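Local structure of TerD domain-containing protein (Streptomyces avermitilis, 2QNG) at residues V37-S42 / P47-D52; L102-L107 / G171-H176; S157-V162 / A187-V192. The protein is of unknown function but binds calcium ions and belongs to the CAPAB/TerDEXZ family through its TerD domain. One frame throughout, in Å; residues are numbered along the deposited sequence.

Contact 1: residues V37-S42 / P47-D52; sequences VKWDPS and PATDLD. With CA (calcium ion), chain C; CA (calcium ion), chain B.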
ATOM      1  N   VAL A  37       8.443   0.409  -1.718  1.00  7.98           N
ATOM      2  CA  VAL A  37       8.668  -0.677  -0.757  1.00  8.36           C
ATOM      3  C   VAL A  37       9.898  -1.448  -1.209  1.00  8.44           C
ATOM      4  O   VAL A  37      10.102  -1.651  -2.409  1.00  7.87           O
ATOM      5  CB  VAL A  37       7.409  -1.572  -0.665  1.00  8.56           C
ATOM      6  CG1 VAL A  37       7.622  -2.762   0.278  1.00  9.68           C
ATOM      7  CG2 VAL A  37       6.246  -0.730  -0.178  1.00 10.87           C
ATOM      8  N   LYS A  38      10.709  -1.860  -0.235  1.00  8.30           N
ATOM      9  CA  LYS A  38      11.916  -2.640  -0.502  0.50  8.53           C
ATOM     10  C   LYS A  38      12.016  -3.798   0.474  1.00  8.23           C
ATOM     11  O   LYS A  38      11.465  -3.743   1.583  1.00  8.89           O
ATOM     12  CB  LYS A  38      13.181  -1.771  -0.393  0.50  9.75           C
ATOM     13  CG  LYS A  38      13.630  -1.504   1.052  0.50 11.36           C
ATOM     14  CD  LYS A  38      14.496  -0.253   1.180  0.50 15.20           C
ATOM     15  CE  LYS A  38      15.925  -0.480   0.763  0.50 17.30           C
ATOM     16  NZ  LYS A  38      16.562   0.796   0.282  0.50 18.51           N
ATOM     17  N   TRP A  39      12.716  -4.841   0.053  1.00  7.43           N
ATOM     18  CA  TRP A  39      13.062  -5.959   0.914  1.00  8.50           C
ATOM     19  C   TRP A  39      14.202  -6.720   0.266  1.00  8.27           C
ATOM     20  O   TRP A  39      14.562  -6.475  -0.898  1.00  8.61           O
ATOM     21  CB  TRP A  39      11.856  -6.876   1.204  1.00  8.57           C
ATOM     22  CG  TRP A  39      11.309  -7.604   0.029  1.00  7.50           C
ATOM     23  CD1 TRP A  39      11.529  -8.920  -0.285  1.00  8.64           C
ATOM     24  CD2 TRP A  39      10.452  -7.082  -1.012  1.00  7.06           C
ATOM     25  NE1 TRP A  39      10.838  -9.262  -1.435  1.00  9.98           N
ATOM     26  CE2 TRP A  39      10.159  -8.152  -1.889  1.00  8.28           C
ATOM     27  CE3 TRP A  39       9.846  -5.845  -1.246  1.00  7.92           C
ATOM     28  CZ2 TRP A  39       9.339  -8.003  -3.008  1.00  9.19           C
ATOM     29  CZ3 TRP A  39       9.025  -5.694  -2.363  1.00  9.10           C
ATOM     30  CH2 TRP A  39       8.784  -6.764  -3.238  1.00  8.04           C
ATOM     31  N   ASP A  40      14.785  -7.634   1.032  1.00  9.29           N
ATOM     32  CA  ASP A  40      15.848  -8.501   0.542  1.00  9.64           C
ATOM     33  C   ASP A  40      15.274  -9.897   0.295  1.00  9.85           C
ATOM     34  O   ASP A  40      14.306 -10.304   0.944  1.00 10.36           O
ATOM     35  CB  ASP A  40      16.976  -8.571   1.567  1.00 10.65           C
ATOM     36  CG  ASP A  40      17.742  -7.255   1.710  1.00 11.65           C
ATOM     37  OD1 ASP A  40      17.661  -6.387   0.797  1.00 12.92           O
ATOM     38  OD2 ASP A  40      18.440  -7.081   2.740  1.00 15.77           O
ATOM     39  N   PRO A  41      15.838 -10.634  -0.670  1.00 10.03           N
ATOM     40  CA  PRO A  41      15.266 -11.940  -1.006  1.00 11.35           C
ATOM     41  C   PRO A  41      15.413 -12.990   0.090  1.00 12.46           C
ATOM     42  O   PRO A  41      16.300 -12.882   0.946  1.00 13.51           O
ATOM     43  CB  PRO A  41      16.057 -12.386  -2.249  1.00 12.17           C
ATOM     44  CG  PRO A  41      17.124 -11.439  -2.435  1.00 12.20           C
ATOM     45  CD  PRO A  41      16.953 -10.256  -1.549  1.00  9.77           C
ATOM     46  N   SER A  42      14.552 -14.001   0.010  1.00 12.35           N
ATOM     47  CA  SER A  42      14.721 -15.205   0.809  1.00 13.56           C
ATOM     48  C   SER A  42      16.036 -15.869   0.458  1.00 15.44           C
ATOM     49  O   SER A  42      16.503 -15.742  -0.666  1.00 15.65           O
ATOM     50  CB  SER A  42      13.660 -16.236   0.436  1.00 14.18           C
ATOM     51  OG  SER A  42      12.373 -15.777   0.746  1.00 14.62           O
ATOM     52  N   PRO A  47      11.242 -20.585  -0.226  1.00 18.88           N
ATOM     53  CA  PRO A  47      10.196 -19.931  -1.002  1.00 17.53           C
ATOM     54  C   PRO A  47      10.477 -18.436  -1.112  1.00 15.97           C
ATOM     55  O   PRO A  47      10.941 -17.816  -0.154  1.00 15.71           O
ATOM     56  CB  PRO A  47       8.933 -20.187  -0.166  1.00 18.28           C
ATOM     57  CG  PRO A  47       9.247 -21.381   0.637  1.00 20.03           C
ATOM     58  CD  PRO A  47      10.695 -21.318   0.934  1.00 19.58           C
ATOM     59  N   ALA A  48      10.203 -17.873  -2.276  1.00 14.60           N
ATOM     60  CA  ALA A  48      10.490 -16.457  -2.522  1.00 13.68           C
ATOM     61  C   ALA A  48       9.669 -15.558  -1.616  1.00 13.19           C
ATOM     62  O   ALA A  48       8.502 -15.859  -1.323  1.00 14.51           O
ATOM     63  CB  ALA A  48      10.182 -16.117  -3.945  1.00 14.45           C
ATOM     64  N   THR A  49      10.253 -14.428  -1.221  1.00 11.19           N
ATOM     65  CA  THR A  49       9.533 -13.412  -0.471  1.00 10.45           C
ATOM     66  C   THR A  49       8.968 -12.413  -1.489  1.00  9.25           C
ATOM     67  O   THR A  49       9.749 -11.802  -2.255  1.00  9.74           O
ATOM     68  CB  THR A  49      10.465 -12.656   0.476  1.00 10.77           C
ATOM     69  OG1 THR A  49      11.019 -13.560   1.430  1.00 11.06           O
ATOM     70  CG2 THR A  49       9.724 -11.572   1.203  1.00 10.20           C
ATOM     71  N   ASP A  50       7.643 -12.218  -1.491  1.00  9.87           N
ATOM     72  CA  ASP A  50       6.993 -11.354  -2.478  1.00  9.68           C
ATOM     73  C   ASP A  50       6.038 -10.448  -1.722  1.00  9.38           C
ATOM     74  O   ASP A  50       5.054 -10.919  -1.162  1.00 10.36           O
ATOM     75  CB  ASP A  50       6.229 -12.248  -3.474  1.00 10.48           C
ATOM     76  CG  ASP A  50       5.538 -11.454  -4.580  1.00 11.03           C
ATOM     77  OD1 ASP A  50       5.719 -10.198  -4.651  1.00 11.28           O
ATOM     78  OD2 ASP A  50       4.799 -12.094  -5.369  1.00 12.64           O
ATOM     79  N   LEU A  51       6.367  -9.163  -1.670  1.00  8.59           N
ATOM     80  CA  LEU A  51       5.489  -8.142  -1.131  1.00  8.45           C
ATOM     81  C   LEU A  51       4.806  -7.448  -2.292  1.00  8.00           C
ATOM     82  O   LEU A  51       5.442  -7.251  -3.343  1.00  8.88           O
ATOM     83  CB  LEU A  51       6.269  -7.104  -0.288  1.00  9.29           C
ATOM     84  CG  LEU A  51       6.644  -7.514   1.157  1.00 10.34           C
ATOM     85  CD1 LEU A  51       7.414  -8.849   1.270  1.00 10.65           C
ATOM     86  CD2 LEU A  51       7.413  -6.389   1.838  1.00  9.54           C
ATOM     87  N   ASP A  52       3.537  -7.081  -2.105  1.00  8.14           N
ATOM     88  CA  ASP A  52       2.821  -6.321  -3.121  1.00  7.56           C
ATOM     89  C   ASP A  52       2.221  -5.076  -2.502  1.00  8.10           C
ATOM     90  O   ASP A  52       1.614  -5.139  -1.433  1.00  9.58           O
ATOM     91  CB  ASP A  52       1.667  -7.137  -3.703  1.00  9.92           C
ATOM     92  CG  ASP A  52       2.134  -8.280  -4.600  1.00  9.65           C
ATOM     93  OD1 ASP A  52       3.239  -8.253  -5.141  1.00 12.59           O
ATOM     94  OD2 ASP A  52       1.349  -9.220  -4.810  1.00 14.58           O
TER
HETATM   95 CA    CA C 202       5.436  -8.071  -5.509  1.00 10.15          CA
HETATM   96 CA    CA B 201      15.435  -5.591  -2.905  1.00  7.76          CA
HETATM   97  O   HOH W   1      13.007 -12.022   2.736  1.00 11.56           O
HETATM   98  O   HOH W   2      17.459  -6.372  -1.909  1.00  9.12           O
HETATM   99  O   HOH W   3      12.797 -13.858  -2.314  1.00 11.51           O
HETATM  100  O   HOH W   4      16.032  -3.576  -1.851  1.00  9.14           O
HETATM  101  O   HOH W   5       4.648  -8.422  -7.680  1.00 15.50           O
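Between the two calcium sites of this TerD beta-sandwich, Trp-39 of one sheet packs against Thr-49 and Leu-51 of a segment that leads into the other sheet. Segments 37-42 and 47-52 run in almost exactly opposite directions, 175° apart. The indole of Trp-39 spans the space between them. CB of Leu-51 sits over one face of its six-membered ring, 3.8 Å from the centroid and 14° off the normal, which is a CH-pi contact. The isopropyl end of Leu-51 carries on inward, where CD2 meets CG1 of Val-37 at a right-angled crossing. CD1 of Trp-39 lies 3.5 Å from CG2 of Thr-49. The pyrrole N-H is used as well. NE1 of Trp-39 bonds to O of Thr-49 at 2.9 Å, approaching from above the carbonyl plane, and probably helps to set the turn of the ring. CG of Trp-39 lies between its backbone N and carbonyl carbon (chi1 66°), which directs the ring toward 47-52.

Each backbone also serves an ion. O of Trp-39 binds one calcium at 2.4 Å, with Gly-91, Gly-93 and Asp-97 completing the protein ligands. Water 2 on this ion donates to OD1 of Asp-40. OD1 of Asp-50, O of Leu-51 and OD1 of Asp-52 bind the second calcium, joined by Ser-88 and Glu-98. Thus Leu-51 holds the indole with its side chain and a metal with its carbonyl.

Toward the loop, OG of Ser-42 donates to O of Pro-47 at 2.6 Å and lies 2.7 Å from OG1 of Thr-49. Water 3 accepts from both Ser-42 N and Thr-49 N.

Contact 2: residues L102-L107 / G171-H176; sequences LELNRL and GEWTFH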
ATOM      1  N   LEU A 102       0.169   7.639  -6.775  1.00  7.67           N
ATOM      2  CA  LEU A 102      -1.229   8.000  -6.591  1.00  8.22           C
ATOM      3  C   LEU A 102      -1.402   9.471  -6.915  1.00  8.05           C
ATOM      4  O   LEU A 102      -0.948  10.324  -6.172  1.00  7.72           O
ATOM      5  CB  LEU A 102      -1.666   7.710  -5.150  1.00  8.73           C
ATOM      6  CG  LEU A 102      -1.405   6.236  -4.740  1.00 10.60           C
ATOM      7  CD1 LEU A 102      -0.095   6.060  -3.973  1.00 12.02           C
ATOM      8  CD2 LEU A 102      -2.553   5.745  -3.906  1.00 12.08           C
ATOM      9  N   GLU A 103      -2.013   9.749  -8.062  1.00  8.28           N
ATOM     10  CA  GLU A 103      -2.268  11.125  -8.497  1.00  9.01           C
ATOM     11  C   GLU A 103      -3.560  11.590  -7.854  1.00  8.54           C
ATOM     12  O   GLU A 103      -4.614  11.729  -8.518  1.00  9.79           O
ATOM     13  CB  GLU A 103      -2.260  11.234 -10.039  1.00  9.09           C
ATOM     14  CG  GLU A 103      -0.817  11.002 -10.537  1.00 10.90           C
ATOM     15  CD  GLU A 103      -0.576  10.983 -12.047  1.00 12.99           C
ATOM     16  OE1 GLU A 103      -1.508  11.077 -12.794  1.00 17.71           O
ATOM     17  OE2 GLU A 103       0.594  10.838 -12.449  1.00 16.98           O
ATOM     18  N   LEU A 104      -3.480  11.856  -6.553  1.00  8.38           N
ATOM     19  CA  LEU A 104      -4.682  12.128  -5.772  1.00  8.64           C
ATOM     20  C   LEU A 104      -5.444  13.347  -6.278  1.00  9.01           C
ATOM     21  O   LEU A 104      -6.686  13.375  -6.282  1.00  9.71           O
ATOM     22  CB  LEU A 104      -4.314  12.349  -4.304  1.00  9.45           C
ATOM     23  CG  LEU A 104      -3.748  11.142  -3.527  1.00 10.18           C
ATOM     24  CD1 LEU A 104      -3.417  11.514  -2.115  1.00 12.63           C
ATOM     25  CD2 LEU A 104      -4.702   9.956  -3.545  1.00 12.76           C
ATOM     26  N   ASN A 105      -4.708  14.372  -6.716  1.00  8.97           N
ATOM     27  CA  ASN A 105      -5.360  15.579  -7.259  1.00  9.80           C
ATOM     28  C   ASN A 105      -6.336  15.255  -8.389  1.00  9.75           C
ATOM     29  O   ASN A 105      -7.351  15.948  -8.555  1.00 11.21           O
ATOM     30  CB  ASN A 105      -4.274  16.550  -7.756  1.00 10.73           C
ATOM     31  CG  ASN A 105      -4.841  17.822  -8.328  1.00 10.44           C
ATOM     32  OD1 ASN A 105      -5.537  18.541  -7.647  1.00 10.60           O
ATOM     33  ND2 ASN A 105      -4.516  18.108  -9.582  1.00 11.51           N
ATOM     34  N   ARG A 106      -5.977  14.251  -9.201  1.00 10.14           N
ATOM     35  CA  ARG A 106      -6.780  13.899 -10.359  1.00 11.63           C
ATOM     36  C   ARG A 106      -7.990  13.020 -10.056  1.00 11.83           C
ATOM     37  O   ARG A 106      -8.820  12.814 -10.963  1.00 12.58           O
ATOM     38  CB  ARG A 106      -5.923  13.209 -11.423  1.00 12.72           C
ATOM     39  CG  ARG A 106      -4.841  14.102 -12.034  1.00 15.09           C
ATOM     40  CD  ARG A 106      -4.009  13.268 -13.075  1.00 15.91           C
ATOM     41  NE  ARG A 106      -4.867  12.648 -14.101  1.00 20.88           N
ATOM     42  CZ  ARG A 106      -4.675  11.458 -14.685  1.00 17.40           C
ATOM     43  NH1 ARG A 106      -3.649  10.659 -14.376  1.00 16.62           N
ATOM     44  NH2 ARG A 106      -5.544  11.049 -15.600  1.00 19.65           N
ATOM     45  N   LEU A 107      -8.088  12.472  -8.841  1.00 12.27           N
ATOM     46  CA  LEU A 107      -9.251  11.638  -8.505  1.00 13.19           C
ATOM     47  C   LEU A 107     -10.540  12.438  -8.536  1.00 14.59           C
ATOM     48  O   LEU A 107     -10.616  13.548  -7.987  1.00 15.16           O
ATOM     49  CB  LEU A 107      -9.112  11.016  -7.119  1.00 13.39           C
ATOM     50  CG  LEU A 107      -8.264   9.772  -7.032  1.00 14.10           C
ATOM     51  CD1 LEU A 107      -8.028   9.386  -5.579  1.00 14.77           C
ATOM     52  CD2 LEU A 107      -8.917   8.600  -7.775  1.00 12.43           C
ATOM     53  N   GLY A 171     -11.558  20.287  -0.791  1.00 20.75           N
ATOM     54  CA  GLY A 171     -10.899  19.609  -1.912  1.00 20.18           C
ATOM     55  C   GLY A 171      -9.471  19.192  -1.624  1.00 19.24           C
ATOM     56  O   GLY A 171      -8.793  18.622  -2.489  1.00 20.91           O
ATOM     57  N   GLU A 172      -9.001  19.441  -0.408  1.00 18.06           N
ATOM     58  CA  GLU A 172      -7.613  19.139  -0.130  0.50 18.16           C
ATOM     59  C   GLU A 172      -7.471  17.766   0.502  1.00 16.72           C
ATOM     60  O   GLU A 172      -8.284  17.347   1.324  1.00 16.57           O
ATOM     61  CB  GLU A 172      -6.960  20.259   0.679  0.50 18.02           C
ATOM     62  CG  GLU A 172      -6.967  21.585  -0.103  0.50 19.40           C
ATOM     63  CD  GLU A 172      -6.435  22.776   0.688  0.50 19.09           C
ATOM     64  OE1 GLU A 172      -5.681  22.560   1.655  0.50 22.08           O
ATOM     65  OE2 GLU A 172      -6.766  23.931   0.320  0.50 22.45           O
ATOM     66  N   TRP A 173      -6.449  17.046   0.040  1.00 15.37           N
ATOM     67  CA  TRP A 173      -6.149  15.730   0.606  1.00 14.47           C
ATOM     68  C   TRP A 173      -5.261  15.881   1.842  1.00 15.30           C
ATOM     69  O   TRP A 173      -4.236  16.586   1.792  1.00 16.69           O
ATOM     70  CB  TRP A 173      -5.426  14.845  -0.416  1.00 14.05           C
ATOM     71  CG  TRP A 173      -6.297  14.370  -1.531  1.00 13.19           C
ATOM     72  CD1 TRP A 173      -6.408  14.916  -2.787  1.00 13.34           C
ATOM     73  CD2 TRP A 173      -7.175  13.237  -1.510  1.00 12.18           C
ATOM     74  NE1 TRP A 173      -7.295  14.183  -3.540  1.00 12.04           N
ATOM     75  CE2 TRP A 173      -7.792  13.161  -2.778  1.00 11.02           C
ATOM     76  CE3 TRP A 173      -7.520  12.292  -0.532  1.00 11.57           C
ATOM     77  CZ2 TRP A 173      -8.720  12.171  -3.098  1.00 12.33           C
ATOM     78  CZ3 TRP A 173      -8.432  11.304  -0.851  1.00 12.86           C
ATOM     79  CH2 TRP A 173      -9.025  11.244  -2.119  1.00 12.02           C
ATOM     80  N   THR A 174      -5.659  15.209   2.927  1.00 14.75           N
ATOM     81  CA  THR A 174      -4.863  15.101   4.152  1.00 15.42           C
ATOM     82  C   THR A 174      -4.326  13.677   4.287  1.00 14.33           C
ATOM     83  O   THR A 174      -5.068  12.709   4.074  1.00 15.22           O
ATOM     84  CB  THR A 174      -5.721  15.445   5.425  1.00 15.42           C
ATOM     85  OG1 THR A 174      -6.134  16.819   5.352  1.00 19.21           O
ATOM     86  CG2 THR A 174      -4.940  15.213   6.768  1.00 16.62           C
ATOM     87  N   PHE A 175      -3.049  13.564   4.645  1.00 13.89           N
ATOM     88  CA  PHE A 175      -2.420  12.284   4.953  1.00 13.48           C
ATOM     89  C   PHE A 175      -2.538  11.997   6.447  1.00 14.03           C
ATOM     90  O   PHE A 175      -2.218  12.851   7.282  1.00 14.55           O
ATOM     91  CB  PHE A 175      -0.948  12.312   4.517  1.00 14.45           C
ATOM     92  CG  PHE A 175      -0.144  11.135   4.973  1.00 13.68           C
ATOM     93  CD1 PHE A 175      -0.542   9.835   4.699  1.00 14.62           C
ATOM     94  CD2 PHE A 175       1.050  11.335   5.666  1.00 16.84           C
ATOM     95  CE1 PHE A 175       0.240   8.741   5.119  1.00 16.09           C
ATOM     96  CE2 PHE A 175       1.840  10.252   6.086  1.00 18.92           C
ATOM     97  CZ  PHE A 175       1.438   8.951   5.806  1.00 17.17           C
ATOM     98  N   HIS A 176      -3.009  10.794   6.753  1.00 14.18           N
ATOM     99  CA  HIS A 176      -3.133  10.297   8.119  1.00 16.06           C
ATOM    100  C   HIS A 176      -2.159   9.135   8.278  1.00 16.01           C
ATOM    101  O   HIS A 176      -2.424   8.025   7.777  1.00 15.40           O
ATOM    102  CB  HIS A 176      -4.575   9.849   8.400  1.00 16.85           C
ATOM    103  CG  HIS A 176      -5.565  10.971   8.425  1.00 19.54           C
ATOM    104  ND1 HIS A 176      -6.256  11.396   7.310  1.00 23.77           N
ATOM    105  CD2 HIS A 176      -5.973  11.770   9.442  1.00 22.89           C
ATOM    106  CE1 HIS A 176      -7.051  12.401   7.638  1.00 24.95           C
ATOM    107  NE2 HIS A 176      -6.895  12.648   8.925  1.00 24.76           N
TER
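Trp-173 meets Leu-104 and Leu-107 through one weak hydrogen bond and a set of apolar contacts. They join the start of edge strand 173-182 to the loop between strands 98-102 and 111-120. That loop passes from one sheet of the beta-sandwich to the other.

The hydrogen bond runs from NE1 of Trp-173 to O of Leu-104, at 2.9 Å. It is bent, with an N-H...O angle of 126°. The same carbonyl accepts the backbone N of Leu-107 at 3.1 Å, within the short 3-10 turn 104-106. Two N-H groups therefore share one oxygen.

The main apolar contact is a CH-pi one. CB of Leu-104 lies over a face of the five-membered ring of Trp-173, 3.6 Å from the centroid and close to its normal. CD1 of Leu-104 reaches farther along the indole, near CG and CD2. At the six-membered end, CD1 of Leu-107 comes obliquely to within 3.8 Å of CZ2 of Trp-173. A chi1 of -72° sets CG of Trp-173 beside its own backbone N and turns the ring to the loop. Phe-165 of the adjoining strand touches both Leu-104 and Trp-173.

The salt bridge lies within the loop. NH1 of Arg-106 pairs with OE1 of Glu-103 at 2.7 Å, in the guanidinium plane. OE2 of the same carboxylate is hydrogen-bonded to OH of Tyr-83.

An alanine in place of Trp-173 would probably open a gap beside Leu-104 and Leu-107 and leave the Leu-104 carbonyl with the Leu-107 amide alone of its two donors.

The chemistry implies that the indole is held mainly by packing across its face, while its bent N-H bond meets a buried carbonyl already engaged by the turn.

Contact 3: residues S157-V162 / A187-V192; sequences STAATV and ATFARV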
ATOM      1  N   SER A 157       2.383  -9.702  11.484  1.00 10.25           N
ATOM      2  CA  SER A 157       1.312  -9.595  10.508  1.00 10.59           C
ATOM      3  C   SER A 157       1.707 -10.103   9.124  1.00  9.98           C
ATOM      4  O   SER A 157       2.893 -10.075   8.778  1.00 10.85           O
ATOM      5  CB  SER A 157       0.913  -8.118  10.389  1.00 10.74           C
ATOM      6  OG  SER A 157       0.356  -7.656  11.634  1.00 10.76           O
ATOM      7  N   THR A 158       0.702 -10.495   8.335  1.00  9.63           N
ATOM      8  CA  THR A 158       0.902 -10.931   6.952  1.00  9.44           C
ATOM      9  C   THR A 158       0.595  -9.814   5.943  1.00  9.32           C
ATOM     10  O   THR A 158       0.855  -9.964   4.759  1.00  9.71           O
ATOM     11  CB  THR A 158       0.046 -12.163   6.655  1.00  9.98           C
ATOM     12  OG1 THR A 158      -1.300 -11.877   7.033  1.00 12.12           O
ATOM     13  CG2 THR A 158       0.572 -13.369   7.462  1.00 11.14           C
ATOM     14  N   ALA A 159       0.029  -8.711   6.420  1.00  9.21           N
ATOM     15  CA  ALA A 159      -0.302  -7.556   5.584  1.00  9.24           C
ATOM     16  C   ALA A 159      -0.442  -6.356   6.508  1.00  9.63           C
ATOM     17  O   ALA A 159      -0.629  -6.519   7.727  1.00  9.32           O
ATOM     18  CB  ALA A 159      -1.594  -7.776   4.801  1.00 10.79           C
ATOM     19  N   ALA A 160      -0.348  -5.151   5.954  1.00  9.60           N
ATOM     20  CA  ALA A 160      -0.556  -3.957   6.775  1.00  9.43           C
ATOM     21  C   ALA A 160      -1.076  -2.824   5.919  1.00  8.97           C
ATOM     22  O   ALA A 160      -0.621  -2.656   4.777  1.00  9.34           O
ATOM     23  CB  ALA A 160       0.778  -3.526   7.438  1.00 10.67           C
ATOM     24  N   THR A 161      -2.019  -2.047   6.436  1.00  9.16           N
ATOM     25  CA  THR A 161      -2.241  -0.747   5.799  1.00  9.42           C
ATOM     26  C   THR A 161      -1.142   0.193   6.312  1.00 10.06           C
ATOM     27  O   THR A 161      -0.696   0.078   7.474  1.00 10.34           O
ATOM     28  CB  THR A 161      -3.629  -0.176   6.116  1.00 10.60           C
ATOM     29  OG1 THR A 161      -3.799  -0.075   7.535  1.00 11.74           O
ATOM     30  CG2 THR A 161      -4.746  -1.065   5.539  1.00 10.83           C
ATOM     31  N   VAL A 162      -0.692   1.088   5.433  1.00  9.53           N
ATOM     32  CA  VAL A 162       0.481   1.890   5.730  1.00 10.31           C
ATOM     33  C   VAL A 162       0.221   3.369   5.592  1.00 11.14           C
ATOM     34  O   VAL A 162       1.130   4.179   5.673  1.00 12.62           O
ATOM     35  CB  VAL A 162       1.723   1.444   4.903  1.00  9.80           C
ATOM     36  CG1 VAL A 162       2.080  -0.035   5.192  1.00 11.59           C
ATOM     37  CG2 VAL A 162       1.574   1.684   3.370  1.00 10.99           C
ATOM     38  N   ALA A 187      -5.980 -11.612  -0.981  1.00 13.03           N
ATOM     39  CA  ALA A 187      -7.337 -11.418  -1.496  1.00 13.01           C
ATOM     40  C   ALA A 187      -8.306 -10.891  -0.438  1.00 12.69           C
ATOM     41  O   ALA A 187      -9.139 -10.007  -0.715  1.00 13.46           O
ATOM     42  CB  ALA A 187      -7.854 -12.680  -2.111  1.00 14.28           C
ATOM     43  N   THR A 188      -8.184 -11.419   0.770  1.00 11.41           N
ATOM     44  CA  THR A 188      -9.032 -10.971   1.853  1.00 11.01           C
ATOM     45  C   THR A 188      -8.678  -9.539   2.262  1.00 11.00           C
ATOM     46  O   THR A 188      -9.570  -8.704   2.431  1.00 10.78           O
ATOM     47  CB  THR A 188      -8.951 -11.927   3.056  1.00 11.88           C
ATOM     48  OG1 THR A 188      -9.316 -13.244   2.630  1.00 15.07           O
ATOM     49  CG2 THR A 188      -9.854 -11.482   4.186  1.00 11.32           C
ATOM     50  N   PHE A 189      -7.380  -9.270   2.397  1.00 11.25           N
ATOM     51  CA  PHE A 189      -6.917  -7.944   2.766  1.00 10.97           C
ATOM     52  C   PHE A 189      -7.492  -6.882   1.835  1.00 11.77           C
ATOM     53  O   PHE A 189      -7.950  -5.828   2.299  1.00 12.33           O
ATOM     54  CB  PHE A 189      -5.394  -7.902   2.724  1.00 10.86           C
ATOM     55  CG  PHE A 189      -4.819  -6.560   3.060  1.00 10.45           C
ATOM     56  CD1 PHE A 189      -4.768  -6.118   4.371  1.00 10.71           C
ATOM     57  CD2 PHE A 189      -4.314  -5.745   2.059  1.00 11.32           C
ATOM     58  CE1 PHE A 189      -4.224  -4.874   4.673  1.00  9.58           C
ATOM     59  CE2 PHE A 189      -3.738  -4.519   2.371  1.00 11.05           C
ATOM     60  CZ  PHE A 189      -3.676  -4.101   3.668  1.00 10.60           C
ATOM     61  N   ALA A 190      -7.473  -7.150   0.528  1.00 12.05           N
ATOM     62  CA  ALA A 190      -7.958  -6.164  -0.437  1.00 13.39           C
ATOM     63  C   ALA A 190      -9.413  -5.793  -0.214  1.00 13.47           C
ATOM     64  O   ALA A 190      -9.839  -4.692  -0.558  1.00 15.39           O
ATOM     65  CB  ALA A 190      -7.723  -6.613  -1.875  1.00 13.89           C
ATOM     66  N   ARG A 191     -10.183  -6.707   0.380  1.00 12.39           N
ATOM     67  CA  ARG A 191     -11.608  -6.446   0.589  1.00 12.67           C
ATOM     68  C   ARG A 191     -11.871  -5.708   1.886  1.00 12.74           C
ATOM     69  O   ARG A 191     -12.899  -5.032   2.014  1.00 13.98           O
ATOM     70  CB  ARG A 191     -12.428  -7.747   0.602  1.00 12.42           C
ATOM     71  CG  ARG A 191     -12.276  -8.632  -0.620  1.00 15.61           C
ATOM     72  CD  ARG A 191     -12.505  -7.933  -1.940  1.00 19.07           C
ATOM     73  NE  ARG A 191     -13.773  -7.214  -2.032  1.00 19.85           N
ATOM     74  CZ  ARG A 191     -13.982  -6.159  -2.826  1.00 19.89           C
ATOM     75  NH1 ARG A 191     -13.007  -5.719  -3.622  1.00 22.44           N
ATOM     76  NH2 ARG A 191     -15.171  -5.569  -2.843  1.00 19.31           N
ATOM     77  N   VAL A 192     -10.976  -5.874   2.866  1.00 11.55           N
ATOM     78  CA  VAL A 192     -11.226  -5.366   4.226  1.00 11.79           C
ATOM     79  C   VAL A 192     -10.341  -4.190   4.623  1.00 11.46           C
ATOM     80  O   VAL A 192     -10.523  -3.597   5.694  1.00 11.90           O
ATOM     81  CB  VAL A 192     -11.158  -6.495   5.299  1.00 11.87           C
ATOM     82  CG1 VAL A 192     -12.159  -7.588   4.977  1.00 12.84           C
ATOM     83  CG2 VAL A 192      -9.725  -7.060   5.435  1.00 12.06           C
TER
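With CG of Phe-189 opposite its backbone N (chi1 179°), the ring reaches out from helix 186-192 to Ala-159 and Thr-161. The second torsion turns one face of the ring to the methyl of Ala-159. At Thr-161 it is CG2 that meets the ring.

The contact is wholly apolar in its side chains, and no hydrogen bond crosses it. CB of Ala-159 stands over the Phe-189 ring in a CH-pi contact, 3.9 Å from the centroid and 22° off the normal. It is displaced toward the rim, and its nearest carbon is CD1 at 3.6 Å. The CZ end of the ring meets the next two strand residues. There CZ of Phe-189 is 3.6 Å from O of Ala-160 and 3.7 Å from CG2 of Thr-161. Both approach obliquely. One ring therefore spans three consecutive strand residues. The small methyl of Ala-159 probably lets the ring settle close to the backbone. Ala-160 takes part through its carbonyl, since its own methyl points away from the helix.

Between these two segments the helix packs on the sheet through Phe-189. The axes of the helix and strand segments approach to 9.7 Å and make an angle of 30°.

A classic beta bulge opens strand 159-167, where Thr-158 and Ala-159 both face Tyr-182. The ring of Tyr-182, in edge strand 173-182, meets that of Phe-189 edge-to-face. On the other side of strand 159-167, strand 111-120 adds Val-119, which touches both Ala-159 and Phe-189. Helix 186-192 thus lies against a face formed by three strands of one sheet.

All three contacts reach the sheet made of strands 69-71, 51-59, 111-120, 159-167 and 173-182. Contact 1 joins it to the partner sheet. Contact 2 joins strand 173-182 to the loop that crosses from the other sheet. These two lie on opposite sides of the chain's centre, with contact centres about 29 Å apart. Contact 1 holds calcium ligands; contact 2 is remote from them. Contact 3 has its centre about 16 Å from that of contact 1 and 21 Å from that of contact 2. Along the chain contact 1 closes first. Contacts 2 and 3 then interleave, through neighbouring strands 159-167 and 173-182. The TerD sandwich is thus tied at two distant places, with one short helix packed on the shared sheet.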